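Side-chain contacts in TBC1 domain family member 22A (Homo sapiens, PDB 2QFZ), which probably acts, through its Rab-GAP TBC domain, as a GTPase-activating protein for Rab family GTPases: residues R74-T77 with L78-Q82; D200-Q203 with D204-T207; E257-L260 with R261-I264; L297-D301 with F302-L306. One frame throughout, in Å; residues are numbered along the deposited sequence.

Contact 1 of 4, residues R74-T77 with L78-Q82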
# COMPACT_ATOMS: atom_id res chain seq x y z
N ARG A 74 -6.01 24.70 -1.85
CA ARG A 74 -6.29 23.31 -2.22
C ARG A 74 -7.03 23.13 -3.51
O ARG A 74 -6.62 22.29 -4.32
CB ARG A 74 -7.06 22.58 -1.11
CG ARG A 74 -6.24 22.37 0.09
CD ARG A 74 -6.99 21.74 1.16
NE ARG A 74 -6.23 21.79 2.40
CZ ARG A 74 -6.72 21.49 3.58
NH1 ARG A 74 -7.97 21.08 3.71
NH2 ARG A 74 -5.97 21.59 4.63
N PRO A 75 -8.13 23.91 -3.72
CA PRO A 75 -8.94 23.71 -4.93
C PRO A 75 -8.17 23.96 -6.23
O PRO A 75 -8.29 23.18 -7.16
CB PRO A 75 -10.09 24.73 -4.77
CG PRO A 75 -10.06 25.16 -3.32
CD PRO A 75 -8.67 25.00 -2.86
N ALA A 76 -7.38 25.04 -6.27
CA ALA A 76 -6.55 25.38 -7.45
C ALA A 76 -5.47 24.33 -7.68
O ALA A 76 -5.24 23.92 -8.82
CB ALA A 76 -5.89 26.79 -7.28
N THR A 77 -4.80 23.90 -6.61
CA THR A 77 -3.80 22.86 -6.72
C THR A 77 -4.37 21.53 -7.25
O THR A 77 -3.78 20.87 -8.11
CB THR A 77 -3.11 22.61 -5.36
OG1 THR A 77 -2.52 23.80 -4.87
CG2 THR A 77 -2.02 21.56 -5.52
N LEU A 78 -5.50 21.12 -6.71
CA LEU A 78 -6.17 19.90 -7.17
C LEU A 78 -6.56 20.00 -8.63
O LEU A 78 -6.28 19.10 -9.41
CB LEU A 78 -7.44 19.66 -6.30
CG LEU A 78 -8.13 18.29 -6.38
CD1 LEU A 78 -7.16 17.21 -6.08
CD2 LEU A 78 -9.31 18.25 -5.40
N GLN A 79 -7.26 21.06 -9.01
CA GLN A 79 -7.59 21.21 -10.40
C GLN A 79 -6.34 21.22 -11.30
O GLN A 79 -6.33 20.61 -12.35
CB GLN A 79 -8.43 22.47 -10.65
CG GLN A 79 -9.07 22.43 -12.03
CD GLN A 79 -9.57 23.79 -12.56
OE1 GLN A 79 -8.85 24.79 -12.51
NE2 GLN A 79 -10.80 23.80 -13.11
N ARG A 80 -5.29 21.91 -10.91
CA ARG A 80 -4.10 21.95 -11.79
C ARG A 80 -3.39 20.59 -11.90
O ARG A 80 -3.00 20.20 -12.99
CB ARG A 80 -3.15 23.08 -11.38
CG ARG A 80 -3.88 24.42 -11.56
CD ARG A 80 -3.02 25.57 -11.64
NE ARG A 80 -2.97 26.41 -10.45
CZ ARG A 80 -3.21 27.73 -10.41
NH1 ARG A 80 -3.07 28.39 -9.28
NH2 ARG A 80 -3.63 28.39 -11.46
N LYS A 81 -3.29 19.85 -10.79
CA LYS A 81 -2.67 18.50 -10.84
C LYS A 81 -3.52 17.53 -11.64
O LYS A 81 -3.01 16.71 -12.38
CB LYS A 81 -2.36 17.98 -9.45
CG LYS A 81 -1.25 18.71 -8.75
CD LYS A 81 -0.87 18.05 -7.46
CE LYS A 81 0.24 18.80 -6.72
NZ LYS A 81 0.64 18.13 -5.43
N GLN A 82 -4.84 17.62 -11.51
CA GLN A 82 -5.71 16.78 -12.31
C GLN A 82 -5.55 17.09 -13.82
O GLN A 82 -5.40 16.18 -14.62
CB GLN A 82 -7.17 16.94 -11.88
CG GLN A 82 -7.53 16.17 -10.59
CD GLN A 82 -8.76 16.70 -9.92
OE1 GLN A 82 -9.33 17.72 -10.34
NE2 GLN A 82 -9.20 16.01 -8.87
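Thr77 and Lys81, one turn apart on helix 74-91, lay their side chains side by side and pointing the same way. The apolar part of this pair is a methyl against a methylene: Thr77 CG2 lies 3.8 Å from Lys81 CE. The lysine sets out with CG opposite its own carbonyl carbon (chi1 -69°) and stays extended beyond it, which draws its aliphatic chain along the threonine and delivers NZ to the carbonyl oxygen of Tyr66. Lower down, Lys81 CG passes 3.4 Å from Thr77 O. Thr77 turns its hydroxyl the other way, OG1 bonding back to Arg73 O. With an alanine in place of Lys81, the Thr77 methyl would probably lose the chain laid along it and Tyr66 O its ammonium donor.

Arg80 bears on Ala76 differently: its CG sits 3.1 Å from Ala76 O, and a bend at chi3 (-104°) brings NH1 to 3.8 Å from Ala76 CB.

Backbone bonds run regularly beneath, each reaching four residues back: Leu78 N to Arg74 O, Gln79 N to Pro75 O at 3.0 Å, Arg80 N to Ala76 O, and Lys81 N to Thr77 O. Pro75, in the first turn, breaks none of them.

At the helix start the Arg74 guanidinium bonds to Pro68 O, Ala69 O, Leu33 O and Thr38 OG1. The bonds named for Arg74 and Lys81 all end on uncharged oxygens, four of them backbone carbonyls, so the opening turns are probably held to the 66-69 loop and to the end of helix 25-34 by hydrogen bonds to neutral groups.

Contact 2 of 4, residues D200-Q203 with D204-T207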
# COMPACT_ATOMS: atom_id res chain seq x y z
N ASP A 200 7.65 7.03 -5.18
CA ASP A 200 8.83 7.87 -5.03
C ASP A 200 9.63 7.67 -3.71
O ASP A 200 10.79 8.04 -3.66
CB ASP A 200 8.47 9.37 -5.16
CG ASP A 200 8.18 9.80 -6.60
OD1 ASP A 200 8.65 9.12 -7.58
OD2 ASP A 200 7.46 10.84 -6.74
N GLY A 201 9.01 7.11 -2.67
CA GLY A 201 9.78 6.71 -1.49
C GLY A 201 10.34 5.29 -1.52
O GLY A 201 11.05 4.89 -0.60
N ILE A 202 10.01 4.50 -2.53
CA ILE A 202 10.57 3.10 -2.63
C ILE A 202 11.15 2.83 -4.01
O ILE A 202 10.96 1.75 -4.61
CB ILE A 202 9.54 2.02 -2.17
CG1 ILE A 202 8.29 1.99 -3.11
CG2 ILE A 202 9.14 2.23 -0.70
CD1 ILE A 202 7.12 1.14 -2.62
N GLN A 203 11.90 3.80 -4.50
CA GLN A 203 12.34 3.83 -5.91
C GLN A 203 13.18 2.65 -6.33
O GLN A 203 13.05 2.17 -7.45
CB GLN A 203 13.16 5.11 -6.19
CG GLN A 203 12.34 6.31 -6.10
CD GLN A 203 12.95 7.50 -6.76
OE1 GLN A 203 13.63 7.39 -7.79
NE2 GLN A 203 12.71 8.66 -6.19
N ASP A 204 14.04 2.19 -5.42
CA ASP A 204 14.96 1.07 -5.69
C ASP A 204 14.28 -0.32 -5.70
O ASP A 204 14.88 -1.31 -6.12
CB ASP A 204 16.13 1.08 -4.68
CG ASP A 204 15.67 1.07 -3.23
OD1 ASP A 204 14.45 1.29 -2.96
OD2 ASP A 204 16.53 0.86 -2.35
N ASN A 205 13.03 -0.39 -5.24
CA ASN A 205 12.25 -1.65 -5.28
C ASN A 205 11.96 -2.14 -6.67
O ASN A 205 11.71 -3.33 -6.84
CB ASN A 205 10.91 -1.51 -4.54
CG ASN A 205 11.06 -1.58 -3.04
OD1 ASN A 205 12.17 -1.52 -2.54
ND2 ASN A 205 9.94 -1.72 -2.33
N TYR A 206 11.98 -1.24 -7.65
CA TYR A 206 11.42 -1.52 -8.97
C TYR A 206 12.33 -1.18 -10.17
O TYR A 206 11.93 -1.38 -11.30
CB TYR A 206 10.05 -0.86 -9.13
CG TYR A 206 9.07 -1.28 -8.04
CD1 TYR A 206 8.59 -2.60 -7.97
CD2 TYR A 206 8.66 -0.40 -7.06
CE1 TYR A 206 7.71 -3.01 -6.95
CE2 TYR A 206 7.77 -0.80 -6.04
CZ TYR A 206 7.30 -2.09 -6.01
OH TYR A 206 6.47 -2.47 -5.00
N THR A 207 13.55 -0.73 -9.90
CA THR A 207 14.55 -0.69 -10.93
C THR A 207 15.03 -2.11 -11.34
O THR A 207 14.56 -3.13 -10.78
CB THR A 207 15.69 0.30 -10.54
OG1 THR A 207 16.29 -0.05 -9.26
CG2 THR A 207 15.12 1.71 -10.48
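Ile202 O accepts the N-H of Asn205 at 3.0 Å and 151°, closing a type I beta-turn with Gln203 and Asp204 at its corners; the donor stands above the carbonyl plane and not on a lone pair.

The same oxygen is approached by Asn205 CB, 3.3 Å away. Beyond that atom the carboxamide slants across Ile202, its ND2 3.8 Å from Ile202 CB. Ile202 holds CG1 between its backbone N and carbonyl carbon (chi1 64°) and runs extended from there, which carries CD1 to within 4.0 Å of Tyr206 CE2, where methyl and ring meet obliquely. Asn205 also touches the tyrosine directly: its CB lies 3.5 Å above one face of the Tyr206 ring, toward the rim. A glycine at Asn205 would probably strip that cover from the Tyr206 ring and take the carboxamide away from the flank of Ile202.

Exposed Gln203 makes a polar contact: its NE2 reaches back to Asp200 O (3.2 Å), meeting a lone pair in the carbonyl plane, and Asp200 O in turn lies almost in the plane of the Gln203 carboxamide. The Thr207 methyl CG2 sits 3.7 Å from Gln203 O.

Tyr206 OH is bonded to Asn251 O, and its ring packs on Ile150 and Leu153 of helix 150-162.

The Asn205 N to Ile202 O bond thus closes the turn, while the Asp204 backbone bonds to Gly212 and Asn205 O to Gln210. Ile202, Asn205 and Tyr206 are buried; the phenol, pinned at its hydroxyl and flanked by the other two, probably has little freedom to turn.

Contact 3 of 4, residues E257-L260 with R261-I264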
# COMPACT_ATOMS: atom_id res chain seq x y z
N GLU A 257 -0.94 -10.79 1.36
CA GLU A 257 -0.94 -11.60 2.58
C GLU A 257 -2.13 -11.29 3.48
O GLU A 257 -2.48 -12.10 4.32
CB GLU A 257 0.35 -11.45 3.39
CG GLU A 257 1.60 -11.21 2.58
CD GLU A 257 1.83 -12.25 1.50
OE1 GLU A 257 1.47 -13.44 1.71
OE2 GLU A 257 2.36 -11.87 0.43
N VAL A 258 -2.76 -10.13 3.28
CA VAL A 258 -3.90 -9.72 4.11
C VAL A 258 -5.01 -9.14 3.25
O VAL A 258 -4.77 -8.70 2.09
CB VAL A 258 -3.50 -8.67 5.16
CG1 VAL A 258 -2.44 -9.21 6.11
CG2 VAL A 258 -3.06 -7.35 4.46
N PRO A 259 -6.25 -9.16 3.78
CA PRO A 259 -7.36 -8.59 3.02
C PRO A 259 -7.23 -7.05 2.79
O PRO A 259 -6.58 -6.35 3.55
CB PRO A 259 -8.58 -8.91 3.90
CG PRO A 259 -8.14 -9.90 4.90
CD PRO A 259 -6.69 -9.80 5.04
N LEU A 260 -7.87 -6.54 1.75
CA LEU A 260 -7.76 -5.13 1.36
C LEU A 260 -8.16 -4.16 2.45
O LEU A 260 -7.53 -3.11 2.61
CB LEU A 260 -8.57 -4.85 0.07
CG LEU A 260 -8.49 -3.41 -0.49
CD1 LEU A 260 -7.00 -2.96 -0.74
CD2 LEU A 260 -9.34 -3.27 -1.75
N ARG A 261 -9.21 -4.49 3.19
CA ARG A 261 -9.63 -3.68 4.29
C ARG A 261 -8.51 -3.55 5.32
O ARG A 261 -8.36 -2.51 5.98
CB ARG A 261 -10.88 -4.29 4.93
CG ARG A 261 -10.67 -5.74 5.48
CD ARG A 261 -11.85 -6.25 6.27
NE ARG A 261 -11.55 -7.57 6.85
CZ ARG A 261 -11.60 -8.69 6.16
NH1 ARG A 261 -11.97 -8.69 4.91
NH2 ARG A 261 -11.31 -9.84 6.73
N CYS A 262 -7.71 -4.61 5.46
CA CYS A 262 -6.55 -4.52 6.34
C CYS A 262 -5.43 -3.62 5.78
O CYS A 262 -4.77 -2.91 6.53
CB CYS A 262 -6.02 -5.94 6.64
SG CYS A 262 -7.22 -6.87 7.59
N THR A 263 -5.19 -3.69 4.48
CA THR A 263 -4.13 -2.90 3.83
C THR A 263 -4.51 -1.38 4.01
O THR A 263 -3.67 -0.55 4.32
CB THR A 263 -3.99 -3.27 2.33
OG1 THR A 263 -3.49 -4.62 2.18
CG2 THR A 263 -3.07 -2.25 1.53
N ILE A 264 -5.79 -1.06 3.87
CA ILE A 264 -6.23 0.33 3.98
C ILE A 264 -5.91 0.84 5.38
O ILE A 264 -5.33 1.90 5.54
CB ILE A 264 -7.76 0.50 3.58
CG1 ILE A 264 -7.87 0.33 2.09
CG2 ILE A 264 -8.32 1.85 4.08
CD1 ILE A 264 -9.32 0.16 1.51
O HOH W 1 -4.65 -6.28 0.41
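Pro259 lies over one face of the Arg261 guanidinium, its CB toward the rim of the planar group and 3.5 Å from NH1. Arg261 can fold back this way because its CG takes the position between backbone N and carbonyl carbon (chi1 60°), after which the chain runs extended to NE. The guanidinium is anchored as well as covered, NH2 bonding to Trp317 O and Ala315 O.

Three apolar contacts accompany it. Val258 CG2 meets Cys262 CB at 3.9 Å, and Pro259 CD meets Cys262 SG at the same distance. Leu260 and Ile264, one turn apart, touch at CG and CD1 (4.2 Å). Leu260 also packs on Thr155 and Pro156 of helix 150-162, where Thr263 joins it on Pro156, while Val258 leans on Phe288 of helix 276-291.

The polar contacts begin at Pro259 O. Thr263 N bonds to it at 3.1 Å, in the carbonyl plane, and Cys262 N adds a weak, strongly bent bond (124°); Ile264 N then takes Leu260 O. One water joins loop to helix, donating to Val258 O at 2.9 Å and lying 2.7 Å from Thr263 OG1. The buried threonine hydroxyl and the carbonyl ahead of the proline thus share a partner.

This is a helix start with proline at the N-cap. Pro259 has no side-chain acceptor to offer, and its carbonyl takes the N-H of Thr263 and, weakly, that of Cys262. In the all-helical TBC domain the arrangement places the helix start against helix 150-162, while the loop leading into it packs on helix 276-291.

Contact 4 of 4, residues L297-D301 with F302-L306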
# COMPACT_ATOMS: atom_id res chain seq x y z
N LEU A 297 7.11 -22.85 14.31
CA LEU A 297 7.93 -23.76 15.10
C LEU A 297 7.38 -25.21 15.26
O LEU A 297 8.15 -26.13 15.52
CB LEU A 297 8.16 -23.14 16.46
CG LEU A 297 9.02 -21.85 16.46
CD1 LEU A 297 8.85 -21.05 17.78
CD2 LEU A 297 10.46 -22.19 16.23
N GLU A 298 6.07 -25.39 15.07
CA GLU A 298 5.43 -26.70 15.07
C GLU A 298 5.50 -27.36 13.70
O GLU A 298 5.35 -28.59 13.60
CB GLU A 298 3.95 -26.56 15.44
N GLU A 299 5.71 -26.56 12.65
CA GLU A 299 5.80 -27.07 11.30
C GLU A 299 7.22 -27.55 10.98
O GLU A 299 8.17 -26.77 11.05
CB GLU A 299 5.37 -25.99 10.30
CG GLU A 299 5.29 -26.46 8.89
CD GLU A 299 4.38 -27.64 8.74
OE1 GLU A 299 3.14 -27.42 8.71
OE2 GLU A 299 4.88 -28.78 8.65
N LYS A 300 7.35 -28.82 10.63
CA LYS A 300 8.65 -29.45 10.36
C LYS A 300 8.81 -30.01 8.96
O LYS A 300 9.88 -30.50 8.63
CB LYS A 300 8.90 -30.56 11.39
CG LYS A 300 9.00 -30.01 12.77
CD LYS A 300 8.90 -31.08 13.84
CE LYS A 300 9.30 -30.47 15.19
NZ LYS A 300 8.87 -29.04 15.29
N ASP A 301 7.78 -29.96 8.12
CA ASP A 301 7.93 -30.27 6.69
C ASP A 301 8.30 -28.98 5.94
O ASP A 301 7.63 -27.98 6.11
CB ASP A 301 6.61 -30.84 6.18
CG ASP A 301 6.67 -31.23 4.72
OD1 ASP A 301 7.43 -32.18 4.38
OD2 ASP A 301 5.97 -30.59 3.92
N PHE A 302 9.38 -28.99 5.12
CA PHE A 302 9.78 -27.81 4.31
C PHE A 302 8.66 -27.29 3.40
O PHE A 302 8.44 -26.08 3.33
CB PHE A 302 11.03 -28.06 3.44
CG PHE A 302 11.22 -27.01 2.33
CD1 PHE A 302 11.77 -25.75 2.61
CD2 PHE A 302 10.78 -27.27 1.02
CE1 PHE A 302 11.90 -24.78 1.59
CE2 PHE A 302 10.92 -26.30 0.00
CZ PHE A 302 11.48 -25.06 0.29
N GLN A 303 8.00 -28.20 2.68
CA GLN A 303 6.97 -27.83 1.68
C GLN A 303 5.76 -27.13 2.32
O GLN A 303 5.27 -26.12 1.81
CB GLN A 303 6.50 -29.09 0.92
CG GLN A 303 5.56 -28.84 -0.28
CD GLN A 303 4.81 -30.13 -0.73
OE1 GLN A 303 5.01 -31.23 -0.18
NE2 GLN A 303 3.94 -29.98 -1.73
N GLU A 304 5.26 -27.68 3.41
CA GLU A 304 4.14 -27.10 4.13
C GLU A 304 4.52 -25.85 4.89
O GLU A 304 3.68 -24.99 5.07
CB GLU A 304 3.52 -28.13 5.10
CG GLU A 304 2.81 -29.27 4.42
CD GLU A 304 1.97 -30.13 5.38
OE1 GLU A 304 1.19 -30.96 4.91
OE2 GLU A 304 2.09 -29.98 6.61
N LEU A 305 5.78 -25.77 5.36
CA LEU A 305 6.29 -24.56 6.03
C LEU A 305 6.30 -23.34 5.09
O LEU A 305 5.76 -22.28 5.41
CB LEU A 305 7.70 -24.78 6.57
CG LEU A 305 8.31 -23.59 7.31
CD1 LEU A 305 7.38 -23.03 8.39
CD2 LEU A 305 9.73 -23.93 7.92
N LEU A 306 6.93 -23.51 3.93
CA LEU A 306 6.87 -22.50 2.89
C LEU A 306 5.41 -22.18 2.44
O LEU A 306 5.06 -21.03 2.36
CB LEU A 306 7.79 -22.90 1.70
CG LEU A 306 7.90 -21.91 0.54
CD1 LEU A 306 8.17 -20.47 1.08
CD2 LEU A 306 8.94 -22.31 -0.42
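Asp301 OD2 accepts the N-H of Glu304 at 3.0 Å, an N-cap bond at the start of helix 302-309. Asp301 carries its CG opposite the backbone N (chi1 -178°), which swings the carboxylate over the first turn; the donor meets OD2 on its anti side, 28° out of the carboxylate plane. The backbone seconds the cap, Leu305 N bonding to Asp301 O.

Packing is close on the inner side of the turn. Glu299 is bent at chi2, and its CG rests 3.6 Å from Leu305 CA, with Leu305 CD1 4.0 Å from the same methylene. The bend also returns OE2 to Asp301 N (3.2 Å), met through its anti lone pair. Leu305, the buried residue here, continues onto His234, His238 and Val240.

The outer side is looser, and two glutamates meet there. Glu304 extends from its exposed position across Glu299 at about a right angle, the two carboxylate planes 87° apart, and OE1 of Glu299 comes 3.5 Å from Glu304 OE2 with both oxygens acceptors. Asp301 OD2 is 4.8 Å from Glu304 OE2.

Three carboxylates thus crowd one helix N-terminus. The positive end of the helix dipole probably offsets some of their repulsion, and Asp301 and Glu299 each spend an oxygen on a backbone N-H; the close glutamate pair would nevertheless be expected to take up a proton more readily than an isolated one.

From the N terminus the four contacts follow in series; none encloses or crosses another, and each closes only a few residues of chain. Contact 1 holds the start of helix 74-91 to the loop before it and faces helix 181-200. Contact 2 turns the chain between helices 181-200 and 211-227, its atoms coming within about 10 Å of contact 1. Contact 3 starts helix 260-270, packs on helices 150-162 and 276-291, and lies nearest the middle of the chain. Contact 4 joins helices 293-298 and 302-309 on the far side, its centre about 52 Å from that of contact 1. Contacts 3 and 4 both begin helices, and their nearest atoms are about 8 Å apart.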